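Local coordinates for hypothetical 19.5 KDA protein IN emre-rus intergenic region (Escherichia coli, PDB 1FUX) that is of unknown function but belongs to the phosphatidylethanolamine-binding protein family, as a periplasmic bacterial homologue of a Raf kinase inhibitor protein, at residues V69-P72 / A73-Y77; T76-P79 / V80-R84; T88-P91 / T92-Q96; G114-P117 / H118-Q121. All blocks are in the same frame, centred on the assembly; numbering follows the deposited sequence.

Interaction 1: residues V69-P72 / A73-Y77; sequences VNIP and ATVTY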
ATOM      1  N   VAL A  69      13.554  -9.091   1.078  1.00 15.27           N
ATOM      2  CA  VAL A  69      13.875  -9.422   2.472  1.00 17.08           C
ATOM      3  C   VAL A  69      14.643 -10.737   2.444  1.00 19.06           C
ATOM      4  O   VAL A  69      14.818 -11.361   1.384  1.00 21.20           O
ATOM      5  CB  VAL A  69      12.654  -9.543   3.383  1.00 15.39           C
ATOM      6  CG1 VAL A  69      11.766  -8.281   3.390  1.00 18.33           C
ATOM      7  CG2 VAL A  69      11.762 -10.702   2.981  1.00 15.49           C
ATOM      8  N   ASN A  70      15.057 -11.143   3.662  1.00 20.37           N
ATOM      9  CA  ASN A  70      15.758 -12.424   3.815  1.00 19.34           C
ATOM     10  C   ASN A  70      17.089 -12.402   3.070  1.00 20.90           C
ATOM     11  O   ASN A  70      17.602 -13.444   2.617  1.00 22.11           O
ATOM     12  CB  ASN A  70      14.877 -13.611   3.480  1.00 20.80           C
ATOM     13  CG  ASN A  70      13.605 -13.786   4.315  1.00 16.53           C
ATOM     14  OD1 ASN A  70      13.486 -13.170   5.358  1.00 17.20           O
ATOM     15  ND2 ASN A  70      12.656 -14.604   3.890  1.00 17.33           N
ATOM     16  N   ILE A  71      17.707 -11.234   3.037  1.00 19.57           N
ATOM     17  CA  ILE A  71      19.065 -11.132   2.527  1.00 21.28           C
ATOM     18  C   ILE A  71      19.929 -11.737   3.653  1.00 21.77           C
ATOM     19  O   ILE A  71      19.891 -11.279   4.799  1.00 21.87           O
ATOM     20  CB  ILE A  71      19.465  -9.734   2.144  1.00 19.84           C
ATOM     21  CG1 ILE A  71      18.550  -9.181   1.011  1.00 21.38           C
ATOM     22  CG2 ILE A  71      20.912  -9.758   1.664  1.00 22.49           C
ATOM     23  CD1 ILE A  71      18.642  -7.665   0.931  1.00 16.55           C
ATOM     24  N   PRO A  72      20.670 -12.787   3.328  1.00 21.85           N
ATOM     25  CA  PRO A  72      21.525 -13.423   4.333  1.00 22.55           C
ATOM     26  C   PRO A  72      22.424 -12.415   4.999  1.00 21.71           C
ATOM     27  O   PRO A  72      22.991 -11.461   4.466  1.00 21.86           O
ATOM     28  CB  PRO A  72      22.313 -14.490   3.573  1.00 20.74           C
ATOM     29  CG  PRO A  72      21.574 -14.704   2.313  1.00 23.44           C
ATOM     30  CD  PRO A  72      20.752 -13.455   2.024  1.00 22.52           C
ATOM     31  N   ALA A  73      22.681 -12.633   6.309  1.00 25.53           N
ATOM     32  CA  ALA A  73      23.522 -11.754   7.109  1.00 27.41           C
ATOM     33  C   ALA A  73      24.946 -11.671   6.572  1.00 26.19           C
ATOM     34  O   ALA A  73      25.594 -10.700   6.903  1.00 25.22           O
ATOM     35  CB  ALA A  73      23.632 -12.192   8.574  1.00 28.12           C
ATOM     36  N   THR A  74      25.386 -12.614   5.751  1.00 27.37           N
ATOM     37  CA  THR A  74      26.709 -12.526   5.148  1.00 29.45           C
ATOM     38  C   THR A  74      26.811 -11.649   3.906  1.00 29.36           C
ATOM     39  O   THR A  74      27.949 -11.473   3.416  1.00 29.37           O
ATOM     40  CB  THR A  74      27.224 -13.900   4.679  1.00 29.25           C
ATOM     41  OG1 THR A  74      26.177 -14.724   4.187  1.00 31.83           O
ATOM     42  CG2 THR A  74      27.898 -14.622   5.851  1.00 32.65           C
ATOM     43  N   VAL A  75      25.699 -11.141   3.359  1.00 23.84           N
ATOM     44  CA  VAL A  75      25.862 -10.277   2.185  1.00 22.41           C
ATOM     45  C   VAL A  75      25.761  -8.811   2.541  1.00 19.80           C
ATOM     46  O   VAL A  75      24.898  -8.359   3.319  1.00 18.73           O
ATOM     47  CB  VAL A  75      25.110 -10.786   0.967  1.00 25.81           C
ATOM     48  CG1 VAL A  75      24.573 -12.234   1.003  1.00 23.89           C
ATOM     49  CG2 VAL A  75      24.090  -9.841   0.382  1.00 24.50           C
ATOM     50  N   THR A  76      26.585  -7.943   1.964  1.00 17.50           N
ATOM     51  CA  THR A  76      26.599  -6.511   2.236  1.00 18.00           C
ATOM     52  C   THR A  76      26.438  -5.711   0.943  1.00 16.08           C
ATOM     53  O   THR A  76      26.711  -4.529   0.851  1.00 17.40           O
ATOM     54  CB  THR A  76      27.802  -5.961   3.037  1.00 21.33           C
ATOM     55  OG1 THR A  76      29.028  -6.395   2.415  1.00 21.60           O
ATOM     56  CG2 THR A  76      27.783  -6.423   4.478  1.00 20.13           C
ATOM     57  N   TYR A  77      25.794  -6.379  -0.055  1.00 15.29           N
ATOM     58  CA  TYR A  77      25.709  -5.700  -1.332  1.00 14.55           C
ATOM     59  C   TYR A  77      24.577  -6.230  -2.215  1.00 12.35           C
ATOM     60  O   TYR A  77      24.493  -7.420  -2.223  1.00 15.24           O
ATOM     61  CB  TYR A  77      26.966  -6.195  -2.101  1.00 15.87           C
ATOM     62  CG  TYR A  77      27.105  -5.685  -3.512  1.00 17.00           C
ATOM     63  CD1 TYR A  77      27.135  -4.314  -3.729  1.00 16.84           C
ATOM     64  CD2 TYR A  77      27.213  -6.538  -4.618  1.00 15.85           C
ATOM     65  CE1 TYR A  77      27.262  -3.748  -4.971  1.00 20.65           C
ATOM     66  CE2 TYR A  77      27.363  -5.995  -5.887  1.00 18.50           C
ATOM     67  CZ  TYR A  77      27.381  -4.627  -6.049  1.00 19.34           C
ATOM     68  OH  TYR A  77      27.553  -4.052  -7.285  1.00 24.70           O
TER

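Interaction 2: residues T76-P79 / V80-R84; sequences TYLP and VDAGR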
ATOM      1  N   THR A  76      26.585  -7.943   1.964  1.00 17.50           N
ATOM      2  CA  THR A  76      26.599  -6.511   2.236  1.00 18.00           C
ATOM      3  C   THR A  76      26.438  -5.711   0.943  1.00 16.08           C
ATOM      4  O   THR A  76      26.711  -4.529   0.851  1.00 17.40           O
ATOM      5  CB  THR A  76      27.802  -5.961   3.037  1.00 21.33           C
ATOM      6  OG1 THR A  76      29.028  -6.395   2.415  1.00 21.60           O
ATOM      7  CG2 THR A  76      27.783  -6.423   4.478  1.00 20.13           C
ATOM      8  N   TYR A  77      25.794  -6.379  -0.055  1.00 15.29           N
ATOM      9  CA  TYR A  77      25.709  -5.700  -1.332  1.00 14.55           C
ATOM     10  C   TYR A  77      24.577  -6.230  -2.215  1.00 12.35           C
ATOM     11  O   TYR A  77      24.493  -7.420  -2.223  1.00 15.24           O
ATOM     12  CB  TYR A  77      26.966  -6.195  -2.101  1.00 15.87           C
ATOM     13  CG  TYR A  77      27.105  -5.685  -3.512  1.00 17.00           C
ATOM     14  CD1 TYR A  77      27.135  -4.314  -3.729  1.00 16.84           C
ATOM     15  CD2 TYR A  77      27.213  -6.538  -4.618  1.00 15.85           C
ATOM     16  CE1 TYR A  77      27.262  -3.748  -4.971  1.00 20.65           C
ATOM     17  CE2 TYR A  77      27.363  -5.995  -5.887  1.00 18.50           C
ATOM     18  CZ  TYR A  77      27.381  -4.627  -6.049  1.00 19.34           C
ATOM     19  OH  TYR A  77      27.553  -4.052  -7.285  1.00 24.70           O
ATOM     20  N   LEU A  78      23.938  -5.352  -2.909  1.00 13.90           N
ATOM     21  CA  LEU A  78      22.983  -5.683  -3.948  1.00 15.63           C
ATOM     22  C   LEU A  78      23.558  -5.080  -5.226  1.00 14.23           C
ATOM     23  O   LEU A  78      23.703  -3.874  -5.392  1.00 12.17           O
ATOM     24  CB  LEU A  78      21.588  -5.088  -3.699  1.00 14.51           C
ATOM     25  CG  LEU A  78      20.779  -5.842  -2.639  1.00 17.01           C
ATOM     26  CD1 LEU A  78      19.319  -5.331  -2.673  1.00 17.84           C
ATOM     27  CD2 LEU A  78      20.803  -7.329  -2.801  1.00 16.34           C
ATOM     28  N   PRO A  79      23.708  -5.925  -6.238  1.00 15.11           N
ATOM     29  CA  PRO A  79      24.187  -5.420  -7.520  1.00 16.79           C
ATOM     30  C   PRO A  79      23.107  -4.702  -8.297  1.00 17.55           C
ATOM     31  O   PRO A  79      21.888  -4.886  -7.982  1.00 16.78           O
ATOM     32  CB  PRO A  79      24.624  -6.690  -8.276  1.00 16.92           C
ATOM     33  CG  PRO A  79      23.848  -7.783  -7.663  1.00 19.13           C
ATOM     34  CD  PRO A  79      23.521  -7.364  -6.225  1.00 16.06           C
ATOM     35  N   VAL A  80      23.517  -3.947  -9.300  1.00 15.64           N
ATOM     36  CA  VAL A  80      22.549  -3.289 -10.199  1.00 15.29           C
ATOM     37  C   VAL A  80      21.617  -4.355 -10.813  1.00 13.86           C
ATOM     38  O   VAL A  80      22.026  -5.485 -11.039  1.00 12.04           O
ATOM     39  CB  VAL A  80      23.201  -2.570 -11.379  1.00 19.03           C
ATOM     40  CG1 VAL A  80      22.175  -2.108 -12.422  1.00 20.85           C
ATOM     41  CG2 VAL A  80      23.962  -1.332 -10.928  1.00 17.13           C
ATOM     42  N   ASP A  81      20.329  -3.963 -10.844  1.00 13.33           N
ATOM     43  CA  ASP A  81      19.300  -4.863 -11.368  1.00 13.35           C
ATOM     44  C   ASP A  81      19.032  -6.060 -10.497  1.00 12.32           C
ATOM     45  O   ASP A  81      18.326  -6.972 -10.986  1.00 13.87           O
ATOM     46  CB  ASP A  81      19.633  -5.284 -12.829  1.00 14.10           C
ATOM     47  CG  ASP A  81      18.400  -5.553 -13.649  1.00 17.02           C
ATOM     48  OD1 ASP A  81      17.274  -5.063 -13.373  1.00 15.15           O
ATOM     49  OD2 ASP A  81      18.539  -6.266 -14.667  1.00 17.96           O
ATOM     50  N   ALA A  82      19.402  -6.146  -9.221  1.00 10.34           N
ATOM     51  CA  ALA A  82      19.075  -7.258  -8.368  1.00 12.09           C
ATOM     52  C   ALA A  82      17.525  -7.408  -8.242  1.00 10.58           C
ATOM     53  O   ALA A  82      17.057  -8.505  -7.971  1.00 14.58           O
ATOM     54  CB  ALA A  82      19.620  -7.013  -6.960  1.00 11.78           C
ATOM     55  N   GLY A  83      16.791  -6.332  -8.457  1.00 11.69           N
ATOM     56  CA  GLY A  83      15.337  -6.386  -8.317  1.00  9.81           C
ATOM     57  C   GLY A  83      14.586  -6.791  -9.554  1.00 11.56           C
ATOM     58  O   GLY A  83      13.334  -6.566  -9.585  1.00 10.22           O
ATOM     59  N   ARG A  84      15.258  -7.366 -10.577  1.00  9.75           N
ATOM     60  CA  ARG A  84      14.455  -7.768 -11.729  1.00 11.16           C
ATOM     61  C   ARG A  84      13.486  -8.872 -11.279  1.00 11.33           C
ATOM     62  O   ARG A  84      13.807  -9.742 -10.451  1.00 11.41           O
ATOM     63  CB  ARG A  84      15.363  -8.172 -12.900  1.00 12.27           C
ATOM     64  CG  ARG A  84      16.438  -9.158 -12.760  1.00 16.10           C
ATOM     65  CD  ARG A  84      17.215  -9.264 -14.085  1.00 11.92           C
ATOM     66  NE  ARG A  84      16.418  -9.666 -15.222  1.00 12.88           N
ATOM     67  CZ  ARG A  84      16.101  -8.987 -16.308  1.00 14.38           C
ATOM     68  NH1 ARG A  84      16.542  -7.722 -16.507  1.00 17.38           N
ATOM     69  NH2 ARG A  84      15.372  -9.519 -17.291  1.00 13.19           N
TER
HETATM   70  O   HOH W   1      26.561  -3.905  -9.659  1.00 18.66           O

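Interaction 3: residues T88-P91 / T92-Q96; sequences TKLP and TGAVQ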
ATOM      1  N   THR A  88      16.641 -13.383 -11.493  1.00 14.69           N
ATOM      2  CA  THR A  88      17.928 -13.887 -12.000  1.00 16.04           C
ATOM      3  C   THR A  88      19.120 -13.210 -11.385  1.00 16.88           C
ATOM      4  O   THR A  88      20.245 -13.713 -11.515  1.00 17.45           O
ATOM      5  CB  THR A  88      18.026 -13.874 -13.537  1.00 13.50           C
ATOM      6  OG1 THR A  88      17.748 -12.595 -14.128  1.00 14.07           O
ATOM      7  CG2 THR A  88      17.022 -14.903 -14.100  1.00 15.21           C
ATOM      8  N   LYS A  89      18.954 -12.069 -10.719  1.00 14.66           N
ATOM      9  CA  LYS A  89      20.050 -11.375 -10.107  1.00 16.77           C
ATOM     10  C   LYS A  89      19.832 -11.235  -8.598  1.00 16.52           C
ATOM     11  O   LYS A  89      20.559 -10.432  -7.988  1.00 16.11           O
ATOM     12  CB  LYS A  89      20.203  -9.979 -10.742  1.00 18.46           C
ATOM     13  CG  LYS A  89      20.539 -10.065 -12.234  1.00 22.07           C
ATOM     14  CD  LYS A  89      20.795  -8.747 -12.937  1.00 25.90           C
ATOM     15  CE  LYS A  89      20.958  -8.829 -14.450  1.00 29.30           C
ATOM     16  NZ  LYS A  89      20.869  -7.523 -15.192  1.00 28.06           N
ATOM     17  N   LEU A  90      18.864 -11.923  -8.035  1.00 18.04           N
ATOM     18  CA  LEU A  90      18.682 -11.822  -6.579  1.00 23.62           C
ATOM     19  C   LEU A  90      19.677 -12.724  -5.835  1.00 24.07           C
ATOM     20  O   LEU A  90      19.830 -13.877  -6.227  1.00 25.89           O
ATOM     21  CB  LEU A  90      17.321 -12.336  -6.203  1.00 24.11           C
ATOM     22  CG  LEU A  90      16.109 -11.684  -5.620  1.00 26.42           C
ATOM     23  CD1 LEU A  90      15.236 -12.762  -4.962  1.00 25.50           C
ATOM     24  CD2 LEU A  90      16.375 -10.567  -4.645  1.00 23.87           C
ATOM     25  N   PRO A  91      20.247 -12.241  -4.739  1.00 25.26           N
ATOM     26  CA  PRO A  91      21.156 -13.057  -3.939  1.00 25.26           C
ATOM     27  C   PRO A  91      20.394 -14.254  -3.414  1.00 25.23           C
ATOM     28  O   PRO A  91      19.194 -14.175  -3.084  1.00 23.41           O
ATOM     29  CB  PRO A  91      21.663 -12.118  -2.856  1.00 26.86           C
ATOM     30  CG  PRO A  91      21.270 -10.743  -3.249  1.00 26.27           C
ATOM     31  CD  PRO A  91      20.082 -10.881  -4.188  1.00 24.17           C
ATOM     32  N   THR A  92      21.024 -15.430  -3.377  1.00 22.60           N
ATOM     33  CA  THR A  92      20.352 -16.641  -2.942  1.00 23.82           C
ATOM     34  C   THR A  92      19.869 -16.470  -1.508  1.00 24.32           C
ATOM     35  O   THR A  92      20.540 -15.851  -0.699  1.00 25.77           O
ATOM     36  CB  THR A  92      21.240 -17.898  -3.102  1.00 26.65           C
ATOM     37  OG1 THR A  92      22.284 -17.930  -2.125  1.00 29.85           O
ATOM     38  CG2 THR A  92      21.960 -17.795  -4.450  1.00 25.00           C
ATOM     39  N   GLY A  93      18.662 -16.920  -1.272  1.00 21.35           N
ATOM     40  CA  GLY A  93      17.953 -16.842  -0.028  1.00 22.52           C
ATOM     41  C   GLY A  93      16.975 -15.676   0.033  1.00 22.21           C
ATOM     42  O   GLY A  93      16.009 -15.769   0.802  1.00 24.75           O
ATOM     43  N   ALA A  94      17.188 -14.638  -0.770  1.00 19.71           N
ATOM     44  CA  ALA A  94      16.359 -13.422  -0.613  1.00 19.97           C
ATOM     45  C   ALA A  94      15.076 -13.641  -1.363  1.00 19.24           C
ATOM     46  O   ALA A  94      14.948 -14.576  -2.170  1.00 16.89           O
ATOM     47  CB  ALA A  94      17.159 -12.186  -0.995  1.00 18.55           C
ATOM     48  N   VAL A  95      14.040 -12.890  -0.999  1.00 15.50           N
ATOM     49  CA  VAL A  95      12.715 -13.023  -1.564  1.00 16.33           C
ATOM     50  C   VAL A  95      12.168 -11.598  -1.768  1.00 15.13           C
ATOM     51  O   VAL A  95      12.510 -10.753  -0.939  1.00 14.23           O
ATOM     52  CB  VAL A  95      11.742 -13.846  -0.704  1.00 19.93           C
ATOM     53  CG1 VAL A  95      10.328 -13.771  -1.299  1.00 21.71           C
ATOM     54  CG2 VAL A  95      12.078 -15.345  -0.773  1.00 23.16           C
ATOM     55  N   GLN A  96      11.430 -11.382  -2.853  1.00 12.93           N
ATOM     56  CA  GLN A  96      10.888 -10.040  -3.106  1.00 12.78           C
ATOM     57  C   GLN A  96       9.375 -10.071  -2.853  1.00 11.80           C
ATOM     58  O   GLN A  96       8.715 -11.058  -3.219  1.00 12.72           O
ATOM     59  CB  GLN A  96      11.129  -9.626  -4.583  1.00 13.69           C
ATOM     60  CG  GLN A  96      12.630  -9.760  -4.960  1.00 15.96           C
ATOM     61  CD  GLN A  96      12.910  -9.178  -6.358  1.00 15.31           C
ATOM     62  OE1 GLN A  96      13.161  -7.987  -6.474  1.00 15.10           O
ATOM     63  NE2 GLN A  96      12.924  -9.983  -7.418  1.00 16.53           N
TER

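Interaction 4: residues G114-P117 / H118-Q121; sequences GDKP and HHYQ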
ATOM      1  N   GLY A 114       4.667  17.324 -14.287  1.00 26.95           N
ATOM      2  CA  GLY A 114       4.504  18.640 -13.682  1.00 28.01           C
ATOM      3  C   GLY A 114       4.491  18.684 -12.173  1.00 26.92           C
ATOM      4  O   GLY A 114       4.379  19.773 -11.602  1.00 26.97           O
ATOM      5  N   ASP A 115       4.547  17.545 -11.494  1.00 26.76           N
ATOM      6  CA  ASP A 115       4.520  17.531 -10.040  1.00 28.14           C
ATOM      7  C   ASP A 115       5.799  18.013  -9.386  1.00 26.41           C
ATOM      8  O   ASP A 115       6.857  18.127 -10.004  1.00 24.53           O
ATOM      9  CB  ASP A 115       4.241  16.107  -9.564  1.00 30.28           C
ATOM     10  CG  ASP A 115       3.437  15.989  -8.300  1.00 31.96           C
ATOM     11  OD1 ASP A 115       2.920  17.026  -7.811  1.00 34.79           O
ATOM     12  OD2 ASP A 115       3.292  14.855  -7.787  1.00 31.05           O
ATOM     13  N   LYS A 116       5.685  18.319  -8.078  1.00 25.85           N
ATOM     14  CA  LYS A 116       6.897  18.670  -7.309  1.00 26.95           C
ATOM     15  C   LYS A 116       7.774  17.419  -7.366  1.00 24.83           C
ATOM     16  O   LYS A 116       7.160  16.358  -7.562  1.00 23.31           O
ATOM     17  CB  LYS A 116       6.541  18.971  -5.846  1.00 29.65           C
ATOM     18  CG  LYS A 116       5.971  17.790  -5.060  1.00 32.59           C
ATOM     19  CD  LYS A 116       6.048  17.979  -3.547  1.00 35.52           C
ATOM     20  CE  LYS A 116       6.006  16.612  -2.851  1.00 38.50           C
ATOM     21  NZ  LYS A 116       6.645  16.619  -1.486  1.00 38.72           N
ATOM     22  N   PRO A 117       9.067  17.504  -7.182  1.00 24.14           N
ATOM     23  CA  PRO A 117       9.936  16.344  -7.194  1.00 23.11           C
ATOM     24  C   PRO A 117       9.500  15.393  -6.102  1.00 22.39           C
ATOM     25  O   PRO A 117       9.037  15.815  -5.036  1.00 21.24           O
ATOM     26  CB  PRO A 117      11.328  16.889  -6.922  1.00 26.06           C
ATOM     27  CG  PRO A 117      11.243  18.316  -7.401  1.00 26.31           C
ATOM     28  CD  PRO A 117       9.850  18.748  -6.970  1.00 26.34           C
ATOM     29  N   HIS A 118       9.554  14.081  -6.360  1.00 19.45           N
ATOM     30  CA  HIS A 118       9.207  13.128  -5.335  1.00 16.88           C
ATOM     31  C   HIS A 118      10.530  12.625  -4.765  1.00 17.57           C
ATOM     32  O   HIS A 118      11.567  12.624  -5.424  1.00 17.26           O
ATOM     33  CB  HIS A 118       8.427  11.931  -5.917  1.00 16.94           C
ATOM     34  CG  HIS A 118       7.034  12.271  -6.319  1.00 14.36           C
ATOM     35  ND1 HIS A 118       6.077  11.300  -6.482  1.00 15.62           N
ATOM     36  CD2 HIS A 118       6.427  13.473  -6.590  1.00 16.82           C
ATOM     37  CE1 HIS A 118       4.925  11.874  -6.840  1.00 16.52           C
ATOM     38  NE2 HIS A 118       5.125  13.172  -6.900  1.00 16.54           N
ATOM     39  N   HIS A 119      10.471  12.249  -3.510  1.00 17.14           N
ATOM     40  CA  HIS A 119      11.629  11.772  -2.764  1.00 17.94           C
ATOM     41  C   HIS A 119      11.539  10.271  -2.645  1.00 18.80           C
ATOM     42  O   HIS A 119      10.607   9.782  -1.981  1.00 20.60           O
ATOM     43  CB  HIS A 119      11.461  12.445  -1.376  1.00 21.47           C
ATOM     44  CG  HIS A 119      11.712  13.913  -1.568  1.00 26.74           C
ATOM     45  ND1 HIS A 119      10.667  14.757  -1.950  1.00 29.41           N
ATOM     46  CD2 HIS A 119      12.839  14.651  -1.504  1.00 27.60           C
ATOM     47  CE1 HIS A 119      11.145  15.988  -2.086  1.00 30.15           C
ATOM     48  NE2 HIS A 119      12.447  15.936  -1.820  1.00 30.90           N
ATOM     49  N   TYR A 120      12.395   9.505  -3.284  1.00 14.53           N
ATOM     50  CA  TYR A 120      12.303   8.055  -3.256  1.00 14.06           C
ATOM     51  C   TYR A 120      13.221   7.539  -2.154  1.00 16.02           C
ATOM     52  O   TYR A 120      14.442   7.767  -2.304  1.00 17.13           O
ATOM     53  CB  TYR A 120      12.724   7.460  -4.633  1.00 13.08           C
ATOM     54  CG  TYR A 120      11.708   7.967  -5.628  1.00 13.62           C
ATOM     55  CD1 TYR A 120      11.868   9.190  -6.255  1.00 12.78           C
ATOM     56  CD2 TYR A 120      10.574   7.186  -5.914  1.00 13.56           C
ATOM     57  CE1 TYR A 120      10.920   9.667  -7.155  1.00 14.46           C
ATOM     58  CE2 TYR A 120       9.592   7.681  -6.793  1.00 12.97           C
ATOM     59  CZ  TYR A 120       9.799   8.893  -7.410  1.00 14.95           C
ATOM     60  OH  TYR A 120       8.863   9.429  -8.276  1.00 15.53           O
ATOM     61  N   GLN A 121      12.658   7.003  -1.093  1.00 13.44           N
ATOM     62  CA  GLN A 121      13.490   6.539   0.027  1.00 15.45           C
ATOM     63  C   GLN A 121      13.947   5.120  -0.225  1.00 14.67           C
ATOM     64  O   GLN A 121      13.177   4.147  -0.202  1.00 12.44           O
ATOM     65  CB  GLN A 121      12.739   6.620   1.363  1.00 19.45           C
ATOM     66  CG  GLN A 121      11.978   7.889   1.638  1.00 25.86           C
ATOM     67  CD  GLN A 121      10.898   8.023   2.666  1.00 29.34           C
ATOM     68  OE1 GLN A 121      10.700   9.109   3.271  1.00 34.21           O
ATOM     69  NE2 GLN A 121      10.061   7.065   3.017  1.00 30.07           N
TER

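Interaction 1: residues V69-P72 / A73-Y77
Pro72 and Val75 close a type I beta turn: Val75 N donates to Pro72 O at 2.9 Å in a nearly straight bond (N-H...O 172°). The turn comes directly off strand 63-72 of the antiparallel sheet in this PEBP-family fold and leads the chain toward the short strand 77-78. The amide reaches the Pro72 carbonyl from above its plane. The two methyls of Val75 serve different neighbours. CG1 lies against the proline ring, 4.1 Å from Pro72 CB and similarly near CG and CD. CG2 meets the branch methyl of Ile71, with Val75 CG2 to Ile71 CG2 at 3.4 Å, tighter than ordinary van der Waals contact. Val75 is nearly eclipsed about its first torsion (chi1 -14°), so the exact placement of its methyls is doubtful; its side chain crosses that of Ile71 at about a right angle. Ile71 also packs on Phe48 and Ala94, and its backbone pairs with Phe48 of strand 47-54. Before it, Asn70 OD1 is hydrogen-bonded to Ile132 N. Thr74, at the third position of the turn, is exposed, and its OG1 lies 3.9 Å from Pro72 CB.

Interaction 2: residues T76-P79 / V80-R84
A water molecule bridges Tyr77 and Val80: its oxygen lies 2.6 Å from Tyr77 OH and accepts from Val80 N at 3.1 Å. With CG anti to the backbone N (chi1 177°), the tyrosine ring runs forward along the chain, and Pro79 N lies 3.7 Å above one ring face, offset toward the rim. Ala82 N donates to Pro79 O at 3.1 Å, coming from above the carbonyl plane in a rather bent bond (143°). This bond closes a type II beta turn, Pro79 to Ala82, in which Asp81 takes the left-handed backbone conformation of the third position. The turn follows the edge strand 77-78 of a small antiparallel sheet, and a type I turn from Asp81 to Arg84 continues it, so that two successive turns bend the chain into the loop beyond. Ala82 CB points back at the strand, 4.0 Å from Pro79 CD and 4.3 Å from Leu78 CB; Leu78 in turn packs on Trp38 and Pro91. Across the second turn, Arg84 NH1 meets the syn lone pair of Asp81 OD2 at 3.1 Å, with the oxygen in the guanidinium plane. Lys89 NZ forms a second salt bridge to that same oxygen, and Arg84 NH2 has its own in Asp86; two cations on one buried carboxylate would be expected to stabilise its negative charge.

Interaction 3: residues T88-P91 / T92-Q96
Pro91 and Ala94 are joined by a hydrogen bond from Ala94 N to Pro91 O, 3.1 Å long and fairly straight (163°), with the donor tilted from the carbonyl plane. It closes a type II beta turn whose third residue, Gly93, has a positive phi (98°); a CB there would collide with the carbonyl oxygen of Thr92. The apolar contacts centre on Leu90, whose two methyls divide the work. CD1 rests on the backbone, 3.3 Å from Ala94 O. CD2 lies 4.1 Å from Ala94 CB and 3.8 Å from Gln96 CG, and the Leu90 and Gln96 side chains lie alongside each other, running in opposite senses. The turn thus folds the 88-91 loop back over the start of strand 95-96, an edge strand of the five-stranded antiparallel sheet, where Val95 pairs with Val69 of strand 63-72. Leu90 and Ala94 both pack on Val68 of that strand. Replacing Leu90 with an alanine removes both methyls and is likely to open a gap between the loop, the Gln96 aliphatic chain and Ala94 CB. Polar bonds hold the far end of Gln96. Its CG lies beside the backbone N (chi1 -54°) and the extended chain then runs past Leu90, so that OE1 meets Trp66 NE1 while NE2 bonds to Arg84 O.

Interaction 4: residues G114-P117 / H118-Q121
Asp115 and His118 form a local His-carboxylate hydrogen bond where a surface loop runs into strand 118-127 of the five-stranded antiparallel sheet. His118 NE2 donates to Asp115 OD2 at 2.6 Å, short and almost straight (170°). The oxygen lies in the plane of the imidazole but is met from above the plane of its own carboxylate, the two planes being 71° apart. His118 CG sits beside the backbone N and anti to the carbonyl carbon (chi1 -72°), which turns the ring back along the loop. There Lys116 O adds an edge contact, 3.1 Å from His118 CD2. The other ring nitrogen, ND1, is hydrogen-bonded to Asp54 of strand 47-54. In PEBP relatives an aspartate, histidines and a tyrosine placed like Asp54, His65, His118 and Tyr120 line the anion-binding pocket, and the same is probably true here; Tyr120 packs edge-to-face with His65. With an alanine at His118, the carboxylates of Asp115 and Asp54 would probably each lose their imidazole partner, and this side-chain tie between loop and strand would go. Next door, Lys116 and His119 converge on Asp56, by a salt bridge and a hydrogen bond respectively; Lys116 NZ and His119 ND1 are 4.5 Å apart. Held through both nitrogens by two carboxylates, the His118 ring has its rotation fixed; a flip would bring carbons to where ND1 and NE2 now sit and would probably cost both bonds.

How the interactions relate
From the N terminus, interaction 1 turns the chain off strand 63-72 and delivers it to strand 77-78, where interaction 2, sharing Thr76 and Tyr77, takes over and bends it away again. Interaction 3 then closes the turn that leads into strand 95-96. Apart from that two-residue overlap the contacts follow in series, and none nests or crosses. Strand 95-96 returns beside strand 63-72, so interactions 1 and 3 meet through a probable hydrogen bond from Val69 N to Val95 O, while interactions 2 and 3 are tied by the Asp81-Lys89 salt bridge. Interaction 4 stands apart across the centre of the chain, about 29 Å from interaction 1 between centres, yet reaches the same sheet through strand 118-127.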